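Local coordinates for protein lactaldehyde dehydrogenase (Methanocaldococcus jannaschii, PDB 3PQA) that oxidises lactaldehyde to lactate with NAD as the preferred cofactor, a step in coenzyme F420 biosynthesis, and works as a homotetramer, at residues A66-E71 with I180-K185; K78-D83 with R92-R97; V358-I363 with I385-S390; T379-M384 with I404-K409. All blocks are in the same frame, centred on the assembly; numbering follows the deposited sequence. Where two conformers were deposited one is given.

Interaction 1: residues A66-E71 with I180-K185; sequences AKQIKE and IENALK
Gln-68 and Asn-182 link two helices, 55-71 and 171-186, through their side-chain amides. Helix 171-186 is the crossover of a beta-alpha-beta unit, running between the parallel strands 160-165 and 194-196, and helix 55-71 lies against it. The backbones stay well apart, with Gln-68 CA and Ala-183 CA 8.7 Å from each other, and it is the glutamine that spans the interval. Its CG sits anti to the carbonyl carbon (chi1 -68°) and the chain then runs straight out (chi2 -179°), which carries the amide right across to the second helix. Asn-182 has its CG placed in the same way and offers ND2 to Gln-68 OE1 at 3.0 Å. The bond is nearly straight; the acceptor lies in the plane of the asparagine amide, while the donor is tilted from the carbonyl plane of the glutamine. The two amide planes are 32° apart. The far end of the glutamine amide is fixed as well, because NE2 is hydrogen-bonded to Asn-64 OD1 and to Ile-179 O. With both ends of the amide bonded its rotation is fixed, and Gln-68 NE2 lies 4.0 Å from the CB of Ala-183.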
loop_
_atom_site.group_PDB
_atom_site.type_symbol
_atom_site.label_atom_id
_atom_site.label_comp_id
_atom_site.label_asym_id
_atom_site.label_seq_id
_atom_site.Cartn_x
_atom_site.Cartn_y
_atom_site.Cartn_z
ATOM N N ALA B 66 22.168 16.279 4.983
ATOM C CA ALA B 66 21.876 16.854 3.673
ATOM C C ALA B 66 22.311 18.316 3.594
ATOM O O ALA B 66 22.883 18.747 2.591
ATOM C CB ALA B 66 20.399 16.726 3.340
ATOM N N LYS B 67 22.026 19.083 4.649
ATOM C CA LYS B 67 22.387 20.493 4.663
ATOM C C LYS B 67 23.900 20.670 4.545
ATOM O O LYS B 67 24.372 21.483 3.752
ATOM C CB LYS B 67 21.850 21.184 5.916
ATOM C CG LYS B 67 22.116 22.683 5.959
ATOM C CD LYS B 67 21.391 23.323 7.119
ATOM C CE LYS B 67 21.818 24.775 7.299
ATOM N NZ LYS B 67 23.082 24.898 8.101
ATOM N N GLN B 68 24.658 19.903 5.323
ATOM C CA GLN B 68 26.129 19.993 5.266
ATOM C C GLN B 68 26.727 19.619 3.904
ATOM O O GLN B 68 27.675 20.270 3.438
ATOM C CB GLN B 68 26.772 19.125 6.328
ATOM C CG GLN B 68 26.547 19.583 7.765
ATOM C CD GLN B 68 27.261 18.662 8.709
ATOM O OE1 GLN B 68 28.490 18.603 8.713
ATOM N NE2 GLN B 68 26.502 17.889 9.474
ATOM N N ILE B 69 26.185 18.564 3.283
ATOM C CA ILE B 69 26.637 18.127 1.956
ATOM C C ILE B 69 26.393 19.255 0.959
ATOM O O ILE B 69 27.266 19.582 0.158
ATOM C CB ILE B 69 25.920 16.835 1.480
ATOM C CG1 ILE B 69 26.303 15.645 2.369
ATOM C CG2 ILE B 69 26.258 16.519 0.003
ATOM C CD1 ILE B 69 25.497 14.350 2.104
ATOM N N LYS B 70 25.207 19.856 1.029
ATOM C CA LYS B 70 24.877 20.991 0.168
ATOM C C LYS B 70 25.842 22.168 0.360
ATOM O O LYS B 70 26.278 22.776 -0.625
ATOM C CB LYS B 70 23.421 21.414 0.379
ATOM C CG LYS B 70 22.924 22.535 -0.521
ATOM C CD LYS B 70 21.459 22.853 -0.206
ATOM C CE LYS B 70 20.969 24.125 -0.881
ATOM N NZ LYS B 70 20.750 23.910 -2.333
ATOM N N GLU B 71 26.199 22.468 1.611
ATOM C CA GLU B 71 27.111 23.589 1.896
ATOM C C GLU B 71 28.549 23.311 1.449
ATOM O O GLU B 71 29.321 24.245 1.208
ATOM C CB GLU B 71 27.068 23.977 3.379
ATOM C CG GLU B 71 25.722 24.566 3.802
ATOM C CD GLU B 71 25.593 24.802 5.301
ATOM O OE1 GLU B 71 26.358 24.194 6.089
ATOM O OE2 GLU B 71 24.702 25.588 5.692
ATOM N N ILE B 180 28.583 13.359 9.203
ATOM C CA ILE B 180 27.711 12.553 10.076
ATOM C C ILE B 180 28.042 12.827 11.546
ATOM O O ILE B 180 27.140 13.064 12.352
ATOM C CB ILE B 180 27.822 11.030 9.760
ATOM C CG1 ILE B 180 27.240 10.748 8.371
ATOM C CG2 ILE B 180 27.103 10.179 10.838
ATOM C CD1 ILE B 180 27.664 9.440 7.740
ATOM N N GLU B 181 29.335 12.821 11.880
ATOM C CA GLU B 181 29.788 13.172 13.232
ATOM C C GLU B 181 29.243 14.543 13.688
ATOM O O GLU B 181 28.762 14.676 14.807
ATOM C CB GLU B 181 31.320 13.105 13.305
ATOM C CG GLU B 181 31.917 13.444 14.666
ATOM C CD GLU B 181 33.439 13.458 14.665
ATOM O OE1 GLU B 181 34.060 12.675 13.908
ATOM O OE2 GLU B 181 34.015 14.261 15.431
ATOM N N ASN B 182 29.307 15.553 12.824
ATOM C CA ASN B 182 28.770 16.886 13.146
ATOM C C ASN B 182 27.272 16.865 13.463
ATOM O O ASN B 182 26.815 17.525 14.400
ATOM C CB ASN B 182 29.024 17.869 12.007
ATOM C CG ASN B 182 30.495 18.196 11.830
ATOM O OD1 ASN B 182 31.282 18.100 12.767
ATOM N ND2 ASN B 182 30.871 18.576 10.618
ATOM N N ALA B 183 26.521 16.108 12.667
ATOM C CA ALA B 183 25.077 15.969 12.863
ATOM C C ALA B 183 24.748 15.262 14.164
ATOM O O ALA B 183 23.825 15.666 14.885
ATOM C CB ALA B 183 24.462 15.222 11.704
ATOM N N LEU B 184 25.493 14.201 14.460
ATOM C CA LEU B 184 25.298 13.451 15.696
ATOM C C LEU B 184 25.563 14.341 16.920
ATOM O O LEU B 184 24.760 14.378 17.856
ATOM C CB LEU B 184 26.184 12.197 15.723
ATOM C CG LEU B 184 25.838 11.101 14.704
ATOM C CD1 LEU B 184 26.876 9.975 14.731
ATOM C CD2 LEU B 184 24.415 10.553 14.912
ATOM N N LYS B 185 26.667 15.080 16.881
ATOM C CA LYS B 185 27.020 16.016 17.955
ATOM C C LYS B 185 25.943 17.074 18.174
ATOM O O LYS B 185 25.566 17.355 19.314
ATOM C CB LYS B 185 28.355 16.691 17.647
ATOM C CG LYS B 185 29.536 15.789 17.901
ATOM C CD LYS B 185 30.852 16.472 17.583
ATOM C CE LYS B 185 32.014 15.584 18.003
ATOM N NZ LYS B 185 33.209 15.800 17.143
#

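Interaction 2: residues K78-D83 with R92-R97; sequences KILAID and RVEVER
Leu-80 reaches from helix 73-84 to Glu-94 and Val-95 on helix 88-111, and its CD1 methyl makes the closest approaches. The apolar part is small. Leu-80 CD1 packs against Val-95 CG2 at 4.1 Å, a branch that stands beside the backbone N of the valine, while Leu-80 also rests on Pro-143 and Val-172.

Against Glu-94 the leucine meets a mixed surface. The glutamate chain is extended, with CG anti to the backbone N (chi1 -177°), and the leucine side chain lies across it at about a right angle. The same CD1 touches Glu-94 CB at 4.1 Å and Glu-94 OE1 at 3.6 Å, so a buried carboxylate is partly walled by methyl groups.

Polar partners outside the two segments pay for that burial. Glu-94 OE1 forms a salt bridge with Lys-86, and OE2 accepts from the backbone N of Leu-144 and of Asn-145, where helix 145-156 begins; these donors probably keep the group ionised. Arg-92 is likewise held by Glu-74 and Glu-310, which should offset the nearness of its NH2 to Lys-78 NZ, 4.8 Å away.

Two helices that follow each other in the chain, 73-84 and 88-111, joined by a short loop, pack together in the aldehyde dehydrogenase fold, and the Glu-94 side chain lies about 12 Å from that of Cys-275, the probable active-site nucleophile.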
loop_
_atom_site.group_PDB
_atom_site.type_symbol
_atom_site.label_atom_id
_atom_site.label_comp_id
_atom_site.label_asym_id
_atom_site.label_seq_id
_atom_site.Cartn_x
_atom_site.Cartn_y
_atom_site.Cartn_z
ATOM N N LYS B 78 35.060 18.134 -5.996
ATOM C CA LYS B 78 36.501 18.151 -6.320
ATOM C C LYS B 78 37.203 16.904 -5.806
ATOM O O LYS B 78 38.060 16.336 -6.488
ATOM C CB LYS B 78 37.201 19.399 -5.753
ATOM C CG LYS B 78 36.690 20.734 -6.266
ATOM C CD LYS B 78 37.141 21.028 -7.679
ATOM C CE LYS B 78 37.137 22.525 -7.951
ATOM N NZ LYS B 78 37.364 22.746 -9.406
ATOM N N ILE B 79 36.831 16.475 -4.600
ATOM C CA ILE B 79 37.376 15.248 -4.040
ATOM C C ILE B 79 37.048 14.046 -4.935
ATOM O O ILE B 79 37.909 13.205 -5.172
ATOM C CB ILE B 79 36.913 15.010 -2.582
ATOM C CG1 ILE B 79 37.593 16.021 -1.644
ATOM C CG2 ILE B 79 37.268 13.583 -2.136
ATOM C CD1 ILE B 79 36.865 16.236 -0.307
ATOM N N LEU B 80 35.814 13.972 -5.437
ATOM C CA LEU B 80 35.455 12.910 -6.380
ATOM C C LEU B 80 36.335 12.949 -7.635
ATOM O O LEU B 80 36.783 11.912 -8.115
ATOM C CB LEU B 80 33.966 12.967 -6.752
ATOM C CG LEU B 80 33.006 12.602 -5.609
ATOM C CD1 LEU B 80 31.557 12.895 -6.017
ATOM C CD2 LEU B 80 33.156 11.147 -5.238
ATOM N N ALA B 81 36.582 14.146 -8.150
ATOM C CA ALA B 81 37.408 14.311 -9.345
ATOM C C ALA B 81 38.827 13.824 -9.095
ATOM O O ALA B 81 39.375 13.047 -9.880
ATOM C CB ALA B 81 37.412 15.765 -9.794
ATOM N N ILE B 82 39.407 14.270 -7.986
ATOM C CA ILE B 82 40.798 13.981 -7.658
ATOM C C ILE B 82 41.018 12.525 -7.227
ATOM O O ILE B 82 41.985 11.890 -7.648
ATOM C CB ILE B 82 41.322 14.999 -6.589
ATOM C CG1 ILE B 82 41.412 16.400 -7.209
ATOM C CG2 ILE B 82 42.676 14.581 -6.020
ATOM C CD1 ILE B 82 41.478 17.540 -6.185
ATOM N N ASP B 83 40.107 12.000 -6.406
ATOM C CA ASP B 83 40.284 10.693 -5.768
ATOM C C ASP B 83 39.709 9.552 -6.611
ATOM O O ASP B 83 40.345 8.510 -6.766
ATOM C CB ASP B 83 39.651 10.731 -4.360
ATOM C CG ASP B 83 39.941 9.493 -3.521
ATOM O OD1 ASP B 83 40.866 8.721 -3.827
ATOM O OD2 ASP B 83 39.222 9.301 -2.509
ATOM N N ARG B 92 29.576 16.619 -9.607
ATOM C CA ARG B 92 28.556 17.534 -9.072
ATOM C C ARG B 92 27.189 16.866 -9.017
ATOM O O ARG B 92 26.465 16.994 -8.019
ATOM C CB ARG B 92 28.473 18.838 -9.884
ATOM C CG ARG B 92 29.730 19.680 -9.794
ATOM C CD ARG B 92 29.604 21.041 -10.468
ATOM N NE ARG B 92 30.874 21.756 -10.330
ATOM C CZ ARG B 92 31.678 22.091 -11.339
ATOM N NH1 ARG B 92 31.347 21.832 -12.595
ATOM N NH2 ARG B 92 32.820 22.717 -11.081
ATOM N N VAL B 93 26.856 16.162 -10.099
ATOM C CA VAL B 93 25.642 15.359 -10.180
ATOM C C VAL B 93 25.572 14.308 -9.063
ATOM O O VAL B 93 24.548 14.221 -8.374
ATOM C CB VAL B 93 25.407 14.765 -11.603
ATOM C CG1 VAL B 93 24.206 13.811 -11.607
ATOM C CG2 VAL B 93 25.179 15.912 -12.637
ATOM N N GLU B 94 26.653 13.557 -8.831
ATOM C CA GLU B 94 26.647 12.598 -7.712
ATOM C C GLU B 94 26.371 13.293 -6.361
ATOM O O GLU B 94 25.569 12.809 -5.552
ATOM C CB GLU B 94 27.937 11.757 -7.624
ATOM C CG GLU B 94 27.850 10.716 -6.489
ATOM C CD GLU B 94 29.080 9.855 -6.289
ATOM O OE1 GLU B 94 29.974 9.813 -7.164
ATOM O OE2 GLU B 94 29.136 9.195 -5.225
ATOM N N VAL B 95 27.039 14.426 -6.128
ATOM C CA VAL B 95 26.844 15.160 -4.870
ATOM C C VAL B 95 25.380 15.588 -4.705
ATOM O O VAL B 95 24.800 15.414 -3.624
ATOM C CB VAL B 95 27.774 16.388 -4.707
ATOM C CG1 VAL B 95 27.489 17.063 -3.373
ATOM C CG2 VAL B 95 29.248 15.987 -4.775
ATOM N N GLU B 96 24.792 16.128 -5.775
ATOM C CA GLU B 96 23.383 16.534 -5.767
ATOM C C GLU B 96 22.447 15.345 -5.454
ATOM O O GLU B 96 21.505 15.479 -4.650
ATOM C CB GLU B 96 23.014 17.217 -7.090
ATOM C CG GLU B 96 21.687 17.971 -7.070
ATOM C CD GLU B 96 21.701 19.215 -6.178
ATOM O OE1 GLU B 96 22.775 19.840 -6.008
ATOM O OE2 GLU B 96 20.620 19.588 -5.665
ATOM N N ARG B 97 22.721 14.179 -6.043
ATOM C CA ARG B 97 21.942 12.973 -5.738
ATOM C C ARG B 97 22.018 12.601 -4.255
ATOM O O ARG B 97 21.009 12.223 -3.646
ATOM C CB ARG B 97 22.421 11.775 -6.552
ATOM C CG ARG B 97 22.652 12.055 -7.996
ATOM C CD ARG B 97 21.479 11.718 -8.814
ATOM N NE ARG B 97 21.477 10.303 -9.172
ATOM C CZ ARG B 97 20.728 9.792 -10.146
ATOM N NH1 ARG B 97 20.764 8.494 -10.398
ATOM N NH2 ARG B 97 19.946 10.585 -10.876
#

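Interaction 3: residues V358-I363 with I385-S390; sequences VDRDNI and IDIANS
Arg-360 and Ile-387 mark the closest backbone approach, 6.8 Å between Arg-360 CA and Ile-387 CA, where a type I turn from Asp-359 to Asn-362 faces a short helix. An Asx turn reinforces the bend: Asp-359 OD1 accepts from Asp-361 N at 2.9 Å. The contact itself is carried by the arginine, described here in one of its two deposited conformers. Its CG is wedged between backbone N and carbonyl carbon (chi1 60°), and a second bend at chi3 (-61°) folds the guanidinium down over the isoleucine. Ile-387 CG1 then lies beneath one face, under the centre of the group, with Arg-360 CZ 3.6 Å away. The flat group thus lies on a hydrocarbon; a long, weak ion pair joins its NH1 to Glu-383. On the helical side, Ile-387 O is gripped twice, by Ser-390 OG at 2.6 Å and by Ser-390 N at 3.1 Å. The Asp-359 to Asn-362 turn follows strand 350-357 and precedes its parallel neighbour 373-379, while the short helix 384-388 packs by Ile-387 on Thr-379 of that strand, by Ala-388 on strand 246-250 and by Ile-385 on helix 404-413.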
loop_
_atom_site.group_PDB
_atom_site.type_symbol
_atom_site.label_atom_id
_atom_site.label_comp_id
_atom_site.label_asym_id
_atom_site.label_seq_id
_atom_site.Cartn_x
_atom_site.Cartn_y
_atom_site.Cartn_z
ATOM N N VAL B 358 31.659 -7.425 -32.820
ATOM C CA VAL B 358 31.990 -8.803 -32.451
ATOM C C VAL B 358 30.814 -9.746 -32.712
ATOM O O VAL B 358 29.706 -9.289 -33.031
ATOM C CB VAL B 358 32.432 -8.906 -30.958
ATOM C CG1 VAL B 358 33.540 -7.899 -30.634
ATOM C CG2 VAL B 358 31.242 -8.690 -30.017
ATOM N N ASP B 359 31.039 -11.051 -32.578
ATOM C CA ASP B 359 29.921 -11.981 -32.599
ATOM C C ASP B 359 29.529 -12.387 -31.181
ATOM O O ASP B 359 30.264 -12.101 -30.227
ATOM C CB ASP B 359 30.155 -13.176 -33.543
ATOM C CG ASP B 359 31.179 -14.164 -33.029
ATOM O OD1 ASP B 359 31.316 -14.348 -31.801
ATOM O OD2 ASP B 359 31.847 -14.785 -33.889
ATOM N N ARG B 360 28.379 -13.048 -31.056
ATOM C CA ARG B 360 27.807 -13.400 -29.748
ATOM C C ARG B 360 28.726 -14.241 -28.855
ATOM O O ARG B 360 28.546 -14.286 -27.636
ATOM C CB ARG B 360 26.453 -14.099 -29.925
ATOM C CG ARG B 360 26.494 -15.399 -30.730
ATOM C CD ARG B 360 25.116 -16.049 -30.765
ATOM N NE ARG B 360 24.654 -16.384 -29.421
ATOM C CZ ARG B 360 23.428 -16.812 -29.123
ATOM N NH1 ARG B 360 22.516 -16.955 -30.079
ATOM N NH2 ARG B 360 23.115 -17.088 -27.861
ATOM N N ASP B 361 29.708 -14.906 -29.461
ATOM C CA ASP B 361 30.612 -15.774 -28.701
ATOM C C ASP B 361 31.859 -15.070 -28.169
ATOM O O ASP B 361 32.649 -15.683 -27.458
ATOM C CB ASP B 361 31.023 -16.995 -29.532
ATOM C CG ASP B 361 29.844 -17.854 -29.914
ATOM O OD1 ASP B 361 29.149 -18.363 -29.008
ATOM O OD2 ASP B 361 29.605 -18.015 -31.127
ATOM N N ASN B 362 32.022 -13.792 -28.504
ATOM C CA ASN B 362 33.199 -13.024 -28.099
ATOM C C ASN B 362 33.306 -12.865 -26.584
ATOM O O ASN B 362 32.295 -12.721 -25.905
ATOM C CB ASN B 362 33.188 -11.655 -28.782
ATOM C CG ASN B 362 34.515 -10.930 -28.677
ATOM O OD1 ASN B 362 34.793 -10.261 -27.683
ATOM N ND2 ASN B 362 35.338 -11.050 -29.711
ATOM N N ILE B 363 34.540 -12.877 -26.079
ATOM C CA ILE B 363 34.823 -12.704 -24.648
ATOM C C ILE B 363 34.126 -11.478 -24.016
ATOM O O ILE B 363 33.699 -11.533 -22.858
ATOM C CB ILE B 363 36.370 -12.697 -24.365
ATOM C CG1 ILE B 363 36.675 -12.755 -22.865
ATOM C CG2 ILE B 363 37.060 -11.511 -25.028
ATOM C CD1 ILE B 363 36.323 -14.084 -22.211
ATOM N N ILE B 385 16.782 -11.795 -27.521
ATOM C CA ILE B 385 16.434 -12.111 -26.133
ATOM C C ILE B 385 17.366 -13.206 -25.626
ATOM O O ILE B 385 17.876 -13.109 -24.517
ATOM C CB ILE B 385 14.942 -12.457 -25.947
ATOM C CG1 ILE B 385 14.120 -11.171 -26.067
ATOM C CG2 ILE B 385 14.681 -13.080 -24.571
ATOM C CD1 ILE B 385 12.633 -11.344 -26.194
ATOM N N ASP B 386 17.617 -14.220 -26.451
ATOM C CA ASP B 386 18.536 -15.296 -26.063
ATOM C C ASP B 386 19.954 -14.779 -25.822
ATOM O O ASP B 386 20.570 -15.147 -24.822
ATOM C CB ASP B 386 18.528 -16.441 -27.082
ATOM C CG ASP B 386 17.248 -17.291 -27.017
ATOM O OD1 ASP B 386 16.544 -17.324 -25.968
ATOM O OD2 ASP B 386 16.962 -17.960 -28.032
ATOM N N ILE B 387 20.463 -13.906 -26.697
ATOM C CA ILE B 387 21.803 -13.339 -26.471
ATOM C C ILE B 387 21.822 -12.499 -25.180
ATOM O O ILE B 387 22.727 -12.636 -24.335
ATOM C CB ILE B 387 22.301 -12.482 -27.649
ATOM C CG1 ILE B 387 22.519 -13.349 -28.898
ATOM C CG2 ILE B 387 23.593 -11.763 -27.266
ATOM C CD1 ILE B 387 22.565 -12.533 -30.193
ATOM N N ALA B 388 20.824 -11.633 -25.036
ATOM C CA ALA B 388 20.710 -10.776 -23.854
ATOM C C ALA B 388 20.692 -11.576 -22.546
ATOM O O ALA B 388 21.306 -11.154 -21.558
ATOM C CB ALA B 388 19.464 -9.871 -23.970
ATOM N N ASN B 389 20.006 -12.722 -22.556
ATOM C CA ASN B 389 19.825 -13.552 -21.349
ATOM C C ASN B 389 20.922 -14.588 -21.126
ATOM O O ASN B 389 20.846 -15.388 -20.191
ATOM C CB ASN B 389 18.481 -14.279 -21.405
ATOM C CG ASN B 389 17.297 -13.354 -21.175
ATOM O OD1 ASN B 389 17.428 -12.281 -20.590
ATOM N ND2 ASN B 389 16.126 -13.803 -21.582
ATOM N N SER B 390 21.933 -14.573 -21.984
ATOM C CA SER B 390 22.919 -15.653 -22.012
ATOM C C SER B 390 24.059 -15.554 -20.983
ATOM O O SER B 390 24.958 -16.415 -20.962
ATOM C CB SER B 390 23.493 -15.798 -23.427
ATOM O OG SER B 390 24.301 -14.683 -23.746
#

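Interaction 4: residues T379-M384 with I404-K409; sequences TNEEEM and INKSLK
Glu-381 and Lys-406 form the main ionic link between the turn that follows strand 373-379 and the first turns of helix 404-413. Lys-406 NZ donates to Glu-381 OE1 at 2.9 Å, and OE1 receives it on its syn lone pair. Both chains are extended: the glutamate leaves with CG anti to its backbone nitrogen (chi1 -172°), and the lysine crosses it at about a right angle. The other oxygen, Glu-381 OE2, lies against the lysine methylenes, 3.3 Å from Lys-406 CE. Lys-252 completes the cluster with a long, weak ion pair to OE1, and its ammonium lies close to that of Lys-406, so the carboxylate probably helps to screen two positive charges.

A second, looser salt bridge runs beside the first. Lys-409 NZ stands 3.5 Å from Glu-382 OE1, and Glu-382 bends at chi2 to bring its carboxylate round. Glu-381 OE2, at 4.1 Å from Lys-409 NZ, is merely a neighbouring opposite charge.

Several backbone groups are served within the segments or just beside them. Glu-383 N and Met-384 N bond to the carbonyls of Asn-380 and Glu-381, while Ile-404 O accepts from both Leu-408 N and Ser-407 OG, the latter at 2.7 Å. Lys-406 N is taken by Asp-403 OD1.

Helix 404-413 follows strand 396-400 and meets other subunits here: Ile-404 makes backbone hydrogen bonds to a second subunit, packs on Ser-407 of that subunit and on Ile-462 of a third, while Lys-409 rests on Ile-385 of helix 384-388 in its own chain.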
loop_
_atom_site.group_PDB
_atom_site.type_symbol
_atom_site.label_atom_id
_atom_site.label_comp_id
_atom_site.label_asym_id
_atom_site.label_seq_id
_atom_site.Cartn_x
_atom_site.Cartn_y
_atom_site.Cartn_z
ATOM N N THR B 379 22.612 -8.650 -35.391
ATOM C CA THR B 379 21.858 -9.884 -35.368
ATOM C C THR B 379 20.424 -9.685 -35.839
ATOM O O THR B 379 20.020 -8.567 -36.148
ATOM C CB THR B 379 21.881 -10.525 -33.950
ATOM O OG1 THR B 379 21.292 -11.823 -34.016
ATOM C CG2 THR B 379 21.128 -9.671 -32.959
ATOM N N ASN B 380 19.655 -10.766 -35.896
ATOM C CA ASN B 380 18.234 -10.637 -36.167
ATOM C C ASN B 380 17.413 -10.530 -34.886
ATOM O O ASN B 380 17.845 -10.951 -33.815
ATOM C CB ASN B 380 17.742 -11.778 -37.048
ATOM C CG ASN B 380 18.209 -11.633 -38.476
ATOM O OD1 ASN B 380 17.996 -10.593 -39.112
ATOM N ND2 ASN B 380 18.850 -12.673 -38.996
ATOM N N GLU B 381 16.220 -9.974 -35.008
ATOM C CA GLU B 381 15.410 -9.696 -33.828
ATOM C C GLU B 381 15.197 -10.933 -32.947
ATOM O O GLU B 381 15.320 -10.860 -31.718
ATOM C CB GLU B 381 14.071 -9.115 -34.245
ATOM C CG GLU B 381 13.265 -8.623 -33.082
ATOM C CD GLU B 381 12.048 -7.884 -33.534
ATOM O OE1 GLU B 381 12.175 -6.959 -34.379
ATOM O OE2 GLU B 381 10.981 -8.232 -33.023
ATOM N N GLU B 382 14.918 -12.076 -33.577
ATOM C CA GLU B 382 14.557 -13.274 -32.823
ATOM C C GLU B 382 15.689 -13.915 -32.029
ATOM O O GLU B 382 15.435 -14.805 -31.218
ATOM C CB GLU B 382 13.851 -14.307 -33.714
ATOM C CG GLU B 382 12.453 -13.871 -34.152
ATOM C CD GLU B 382 11.567 -13.396 -32.991
ATOM O OE1 GLU B 382 10.721 -12.503 -33.234
ATOM O OE2 GLU B 382 11.713 -13.903 -31.852
ATOM N N GLU B 383 16.916 -13.455 -32.249
ATOM C CA GLU B 383 18.087 -13.953 -31.522
ATOM C C GLU B 383 18.378 -13.120 -30.273
ATOM O O GLU B 383 19.171 -13.520 -29.408
ATOM C CB GLU B 383 19.327 -13.886 -32.415
ATOM C CG GLU B 383 19.201 -14.620 -33.723
ATOM C CD GLU B 383 18.945 -16.097 -33.528
ATOM O OE1 GLU B 383 18.146 -16.660 -34.302
ATOM O OE2 GLU B 383 19.542 -16.700 -32.604
ATOM N N MET B 384 17.770 -11.941 -30.212
ATOM C CA MET B 384 18.212 -10.902 -29.282
ATOM C C MET B 384 17.959 -11.243 -27.818
ATOM O O MET B 384 18.837 -11.019 -26.971
ATOM C CB MET B 384 17.592 -9.548 -29.659
ATOM C CG MET B 384 18.229 -8.937 -30.898
ATOM S SD MET B 384 17.386 -7.440 -31.440
ATOM C CE MET B 384 18.494 -6.964 -32.795
ATOM N N ILE B 404 4.819 -1.058 -29.609
ATOM C CA ILE B 404 4.202 -1.429 -28.325
ATOM C C ILE B 404 4.413 -2.905 -28.003
ATOM O O ILE B 404 4.950 -3.249 -26.939
ATOM C CB ILE B 404 2.676 -1.085 -28.301
ATOM C CG1 ILE B 404 2.485 0.428 -28.339
ATOM C CG2 ILE B 404 1.991 -1.694 -27.059
ATOM C CD1 ILE B 404 1.036 0.868 -28.552
ATOM N N ASN B 405 4.021 -3.766 -28.938
ATOM C CA ASN B 405 4.015 -5.205 -28.708
ATOM C C ASN B 405 5.419 -5.749 -28.459
ATOM O O ASN B 405 5.641 -6.564 -27.548
ATOM C CB ASN B 405 3.341 -5.921 -29.876
ATOM C CG ASN B 405 1.831 -5.750 -29.865
ATOM O OD1 ASN B 405 1.241 -5.357 -28.857
ATOM N ND2 ASN B 405 1.202 -6.040 -30.993
ATOM N N LYS B 406 6.370 -5.282 -29.260
ATOM C CA LYS B 406 7.750 -5.722 -29.090
ATOM C C LYS B 406 8.328 -5.240 -27.765
ATOM O O LYS B 406 9.028 -6.004 -27.084
ATOM C CB LYS B 406 8.623 -5.297 -30.274
ATOM C CG LYS B 406 8.223 -5.980 -31.586
ATOM C CD LYS B 406 9.073 -5.496 -32.734
ATOM C CE LYS B 406 8.668 -6.171 -34.055
ATOM N NZ LYS B 406 9.643 -5.803 -35.111
ATOM N N SER B 407 8.041 -3.998 -27.379
ATOM C CA SER B 407 8.592 -3.476 -26.112
ATOM C C SER B 407 8.133 -4.316 -24.922
ATOM O O SER B 407 8.923 -4.616 -24.018
ATOM C CB SER B 407 8.258 -1.994 -25.894
ATOM O OG SER B 407 6.876 -1.803 -25.622
ATOM N N LEU B 408 6.860 -4.710 -24.940
ATOM C CA LEU B 408 6.286 -5.493 -23.847
ATOM C C LEU B 408 6.811 -6.914 -23.830
ATOM O O LEU B 408 7.088 -7.454 -22.756
ATOM C CB LEU B 408 4.759 -5.504 -23.913
ATOM C CG LEU B 408 4.055 -4.147 -23.875
ATOM C CD1 LEU B 408 2.538 -4.327 -23.963
ATOM C CD2 LEU B 408 4.449 -3.337 -22.636
ATOM N N LYS B 409 6.948 -7.512 -25.014
ATOM C CA LYS B 409 7.519 -8.854 -25.155
ATOM C C LYS B 409 8.930 -8.876 -24.579
ATOM O O LYS B 409 9.247 -9.729 -23.745
ATOM C CB LYS B 409 7.518 -9.310 -26.620
ATOM C CG LYS B 409 8.133 -10.692 -26.861
ATOM C CD LYS B 409 8.280 -10.973 -28.363
ATOM C CE LYS B 409 9.708 -11.376 -28.717
ATOM N NZ LYS B 409 10.077 -11.027 -30.145
#

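From the N terminus, helix 55-71 opens interaction 1, which closes only at helix 171-186 after a long excursion. Within that excursion lies interaction 2, closing the short turn between helices 73-84 and 88-111; the two touch where Ile-69 meets Val-95, so three successive helices and the crossover helix form one group. Interactions 3 and 4 come later and on the far side of the chain's centre from interaction 1, their centres 47 and 48 Å from its own. Their segments alternate along the chain, so the loops cross, tying the turn after strand 350-357, the end of strand 373-379 and helices 384-388 and 404-413 together.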